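Local structure of beta-glucosidase (Saccharopolyspora erythraea D, 5M6G) at residues V128-G133 with D175-P180; G213-A218 with V226-K231. The protein probably hydrolyses terminal, non-reducing beta-D-glucosyl residues to release beta-D-glucose, as a two-domain member of glycosyl hydrolase family 3. One frame throughout, in Å; residues are numbered along the deposited sequence.

How the contacts relate
Contact 1 pairs two neighbouring strand ends of the N-terminal barrel domain, and contact 2 ties the end of helix 209-215 to the residues leading into strand 229-233; their centres lie about 9 Å apart. They meet directly: Thr229 OG1 stands 2.7 Å from Ser177 O and equally near Trp176 NE1, both probable hydrogen bonds, and Met227 CE packs 3.3 Å from Trp176 CD2. Each contact also sends one charged side chain to the same sorbitol. Asp129 of contact 1 takes hydroxyls O2 and O4, while Lys231 of contact 2 gives a hydrogen bond to O1. Asp310, His232 and Arg192 add further hydrogen bonds in this pocket.

Contact 1 (V128-G133 with D175-P180); sequences VDAVHG and DWSFAP. With MG (magnesium ion), chain F; SOR (sorbitol), chain L.
Val128 O accepts from Phe178 N at 2.8 Å, the firmer of two backbone bonds flanking the parallel bridge of Val128 with Ser177; the return bond, Val128 N to Trp176 O, is weak at 134°. Ser177 OG, anti to its own backbone N (chi1 178°), donates to Ala130 O at 2.8 Å from above the carbonyl plane. Asp129 has both carboxylate oxygens engaged by sorbitol, OD1 receiving O2 at 2.7 Å and OD2 receiving O4 at 2.9 Å. Its CG lies at the edge of the Phe178 ring, in plane, while Val128 N sits over one ring face, 3.6 Å from CE2. An alanine in place of Phe178 would probably open a gap between Val128 and the Trp176 indole, removing the ring edge beside Asp129 CG. Just before strand 176-177, Asp175 OD1 binds magnesium together with Gly173 O and four waters, and OD2 is hydrogen-bonded to Tyr108 OH and Tyr126 N. Strand 176-177 runs between strand 125-128, its parallel neighbour, and the 229-233 side, where Ser177 and Ala179 make backbone bonds with Met227 and Thr229, and Thr229 OG1 is hydrogen-bonded to Trp176 NE1; Ala130 packs on helix 155-170.

Contact 2 (G213-A218 with V226-K231); sequences GLQGEA and VMATAK. With SOR (sorbitol), chain L.
Gln215, a side chain at the end of a helix, does the work of a backbone partner: its OE1 accepts the N-H of Ala228 at 3.0 Å. The bond is nearly straight, 167° at the hydrogen, and the donor lies in the amide plane on a lone pair of OE1. Beyond CG the side chain is extended: chi2 -164° sets CD out toward Ala228 N, while CG lies 3.3 Å from Val226 O. The rest of the amide is satisfied by the loop before strand 273-276, with NE2 donating to Gly270 O and OE1 also accepting from Gly272 N, so OE1 is gripped by two N-H groups and the amide has little scope to flip. One residue earlier, Leu214 O receives Val226 N at 3.0 Å, a backbone bond from the helix end to the returning chain. This is the alpha-to-beta return of a TIM-barrel domain, as expected for the N-terminal part of family 3 enzymes: helix 209-215 ends, Gly216 departs from helical geometry with positive phi, and the chain comes back into strand 229-233. Leu214 points toward the returning chain, its CD1 resting 3.7 Å from Ala228 CB. Leu214 also packs on Thr165 of helix 155-170, and Val226 reaches Ala166 and Val169 of the same helix. Farther along the strand, Lys231 stretches out beyond CG and brings NZ to within 2.6 Å of sorbitol O1, a hydrogen bond; the same NZ donates to Phe178 O.

Contact 1 (V128-G133 with D175-P180)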
# COMPACT_ATOMS: atom_id res chain seq x y z
N VAL A 128 1.67 10.63 -2.80
CA VAL A 128 0.33 10.09 -2.62
C VAL A 128 0.48 8.62 -2.25
O VAL A 128 1.49 7.98 -2.58
CB VAL A 128 -0.50 10.26 -3.91
CG1 VAL A 128 -0.03 9.31 -5.01
CG2 VAL A 128 -1.98 10.05 -3.64
N ASP A 129 -0.53 8.06 -1.60
CA ASP A 129 -0.61 6.61 -1.41
C ASP A 129 -1.22 6.00 -2.67
O ASP A 129 -2.44 5.99 -2.84
CB ASP A 129 -1.43 6.24 -0.18
CG ASP A 129 -0.80 6.72 1.11
OD1 ASP A 129 0.16 6.07 1.59
OD2 ASP A 129 -1.28 7.74 1.64
N ALA A 130 -0.38 5.52 -3.57
CA ALA A 130 -0.82 4.68 -4.68
C ALA A 130 -0.31 3.28 -4.36
O ALA A 130 0.72 2.84 -4.87
CB ALA A 130 -0.31 5.19 -6.04
N VAL A 131 -1.05 2.58 -3.48
CA VAL A 131 -0.58 1.33 -2.89
C VAL A 131 -1.22 0.07 -3.49
O VAL A 131 -0.77 -1.05 -3.19
CB VAL A 131 -0.79 1.33 -1.36
CG1 VAL A 131 0.02 2.44 -0.73
CG2 VAL A 131 -2.27 1.50 -1.02
N HIS A 132 -2.28 0.20 -4.30
CA HIS A 132 -2.74 -0.93 -5.10
C HIS A 132 -3.43 -0.32 -6.33
O HIS A 132 -4.63 -0.43 -6.56
CB HIS A 132 -3.64 -1.92 -4.34
CG HIS A 132 -4.90 -1.34 -3.76
ND1 HIS A 132 -6.08 -2.06 -3.69
CD2 HIS A 132 -5.16 -0.14 -3.19
CE1 HIS A 132 -7.00 -1.34 -3.10
NE2 HIS A 132 -6.48 -0.16 -2.79
N GLY A 133 -2.61 0.33 -7.15
CA GLY A 133 -3.09 1.27 -8.15
C GLY A 133 -3.11 2.67 -7.59
O GLY A 133 -2.73 2.93 -6.44
N ASP A 175 4.38 12.58 -8.49
CA ASP A 175 5.73 12.13 -8.79
C ASP A 175 6.18 10.96 -7.95
O ASP A 175 7.26 10.43 -8.21
CB ASP A 175 6.71 13.29 -8.55
CG ASP A 175 6.25 14.55 -9.21
OD1 ASP A 175 6.26 14.55 -10.45
OD2 ASP A 175 5.84 15.48 -8.50
N TRP A 176 5.39 10.56 -6.96
CA TRP A 176 5.93 9.85 -5.81
C TRP A 176 4.80 9.10 -5.14
O TRP A 176 3.82 9.73 -4.71
CB TRP A 176 6.59 10.87 -4.87
CG TRP A 176 7.20 10.38 -3.59
CD1 TRP A 176 7.41 9.08 -3.19
CD2 TRP A 176 7.67 11.21 -2.52
NE1 TRP A 176 8.00 9.06 -1.93
CE2 TRP A 176 8.16 10.36 -1.50
CE3 TRP A 176 7.72 12.60 -2.32
CZ2 TRP A 176 8.70 10.85 -0.31
CZ3 TRP A 176 8.26 13.09 -1.14
CH2 TRP A 176 8.75 12.22 -0.15
N SER A 177 4.90 7.78 -5.07
CA SER A 177 3.93 6.96 -4.35
C SER A 177 4.55 6.43 -3.07
O SER A 177 5.72 6.04 -3.06
CB SER A 177 3.42 5.79 -5.19
OG SER A 177 2.52 5.00 -4.43
N PHE A 178 3.75 6.40 -2.00
CA PHE A 178 4.18 5.82 -0.73
C PHE A 178 3.92 4.31 -0.80
O PHE A 178 3.04 3.76 -0.14
CB PHE A 178 3.44 6.48 0.42
CG PHE A 178 3.55 8.01 0.43
CD1 PHE A 178 4.78 8.63 0.23
CD2 PHE A 178 2.43 8.80 0.62
CE1 PHE A 178 4.88 10.02 0.24
CE2 PHE A 178 2.52 10.19 0.62
CZ PHE A 178 3.75 10.81 0.43
N ALA A 179 4.72 3.65 -1.64
CA ALA A 179 4.58 2.24 -1.95
C ALA A 179 5.90 1.74 -2.52
O ALA A 179 6.59 2.48 -3.23
CB ALA A 179 3.42 2.00 -2.96
N PRO A 180 6.25 0.47 -2.27
CA PRO A 180 5.47 -0.56 -1.56
C PRO A 180 5.71 -0.66 -0.05
O PRO A 180 6.81 -0.36 0.43
CB PRO A 180 5.95 -1.85 -2.22
CG PRO A 180 7.41 -1.58 -2.50
CD PRO A 180 7.41 -0.12 -2.97
MG MG F . 5.11 14.15 -12.24
C1 SOR L . 1.55 5.15 5.51
C2 SOR L . 0.85 6.15 4.61
C3 SOR L . 0.27 7.27 5.47
C4 SOR L . -0.74 8.11 4.69
C5 SOR L . -1.73 8.85 5.59
C6 SOR L . -2.88 9.34 4.72
O1 SOR L . 1.62 3.89 4.89
O2 SOR L . 1.77 6.68 3.67
O3 SOR L . 1.33 8.09 5.90
O4 SOR L . -0.05 9.04 3.87
O5 SOR L . -2.22 8.02 6.64
O6 SOR L . -4.00 9.66 5.52
O HOH W 1 5.65 16.25 -12.55
O HOH W 2 6.86 14.01 -13.24
O HOH W 3 4.32 14.20 -14.11
O HOH W 4 5.01 12.02 -12.29

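Contact 2 (G213-A218 with V226-K231)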
# COMPACT_ATOMS: atom_id res chain seq x y z
N GLY A 213 9.20 -1.67 -11.06
CA GLY A 213 8.09 -1.32 -11.94
C GLY A 213 7.71 0.15 -11.83
O GLY A 213 7.54 0.84 -12.84
N LEU A 214 7.58 0.64 -10.59
CA LEU A 214 7.19 2.03 -10.37
C LEU A 214 8.23 2.99 -10.94
O LEU A 214 7.89 3.95 -11.64
CB LEU A 214 7.00 2.27 -8.87
CG LEU A 214 5.72 1.76 -8.21
CD1 LEU A 214 5.89 1.68 -6.70
CD2 LEU A 214 4.56 2.69 -8.56
N GLN A 215 9.51 2.73 -10.66
CA GLN A 215 10.56 3.69 -10.97
C GLN A 215 11.17 3.48 -12.35
O GLN A 215 11.70 4.44 -12.93
CB GLN A 215 11.69 3.61 -9.93
CG GLN A 215 11.22 3.87 -8.53
CD GLN A 215 12.35 4.17 -7.57
OE1 GLN A 215 12.14 4.78 -6.52
NE2 GLN A 215 13.56 3.73 -7.90
N GLY A 216 11.11 2.27 -12.89
CA GLY A 216 12.00 1.88 -13.95
C GLY A 216 13.37 1.57 -13.37
O GLY A 216 13.63 1.74 -12.18
N GLU A 217 14.26 1.09 -14.24
CA GLU A 217 15.62 0.77 -13.79
C GLU A 217 16.31 2.01 -13.22
O GLU A 217 17.02 1.93 -12.21
CB GLU A 217 16.43 0.20 -14.95
CG GLU A 217 17.83 -0.22 -14.56
CD GLU A 217 18.68 -0.50 -15.78
OE1 GLU A 217 19.81 -1.02 -15.60
OE2 GLU A 217 18.23 -0.19 -16.90
N ALA A 218 16.12 3.15 -13.86
CA ALA A 218 16.70 4.41 -13.40
C ALA A 218 15.56 5.39 -13.16
O ALA A 218 14.77 5.65 -14.07
CB ALA A 218 17.70 4.95 -14.42
N VAL A 226 7.95 6.97 -11.58
CA VAL A 226 7.37 7.50 -10.36
C VAL A 226 8.22 7.00 -9.20
O VAL A 226 8.57 5.82 -9.14
CB VAL A 226 5.90 7.05 -10.21
CG1 VAL A 226 5.43 7.20 -8.76
CG2 VAL A 226 5.00 7.83 -11.18
N MET A 227 8.58 7.91 -8.29
CA MET A 227 9.44 7.50 -7.19
C MET A 227 8.68 6.56 -6.25
O MET A 227 7.51 6.80 -5.93
CB MET A 227 9.97 8.70 -6.42
CG MET A 227 10.93 8.31 -5.30
SD MET A 227 11.93 9.69 -4.69
CE MET A 227 10.69 10.67 -3.85
N ALA A 228 9.34 5.49 -5.85
CA ALA A 228 8.77 4.51 -4.93
C ALA A 228 9.29 4.76 -3.52
O ALA A 228 10.30 5.46 -3.32
CB ALA A 228 9.10 3.08 -5.38
N THR A 229 8.58 4.19 -2.54
CA THR A 229 8.89 4.39 -1.12
C THR A 229 8.88 3.03 -0.43
O THR A 229 7.82 2.41 -0.30
CB THR A 229 7.87 5.31 -0.46
OG1 THR A 229 7.66 6.49 -1.27
CG2 THR A 229 8.36 5.73 0.92
N ALA A 230 10.03 2.57 0.04
CA ALA A 230 10.04 1.39 0.90
C ALA A 230 9.56 1.81 2.29
O ALA A 230 10.13 2.72 2.90
CB ALA A 230 11.43 0.77 0.96
N LYS A 231 8.49 1.17 2.77
CA LYS A 231 7.91 1.51 4.08
C LYS A 231 7.44 0.25 4.82
O LYS A 231 7.21 -0.78 4.19
CB LYS A 231 6.75 2.50 3.91
CG LYS A 231 5.48 1.90 3.30
CD LYS A 231 4.44 3.00 2.96
CE LYS A 231 3.06 2.37 2.63
NZ LYS A 231 2.03 3.43 2.38
C1 SOR L . 1.55 5.15 5.51
C2 SOR L . 0.85 6.15 4.61
C3 SOR L . 0.27 7.27 5.47
C4 SOR L . -0.74 8.11 4.69
C5 SOR L . -1.73 8.85 5.59
C6 SOR L . -2.88 9.34 4.72
O1 SOR L . 1.62 3.89 4.89
O2 SOR L . 1.77 6.68 3.67
O3 SOR L . 1.33 8.09 5.90
O4 SOR L . -0.05 9.04 3.87
O5 SOR L . -2.22 8.02 6.64
O6 SOR L . -4.00 9.66 5.52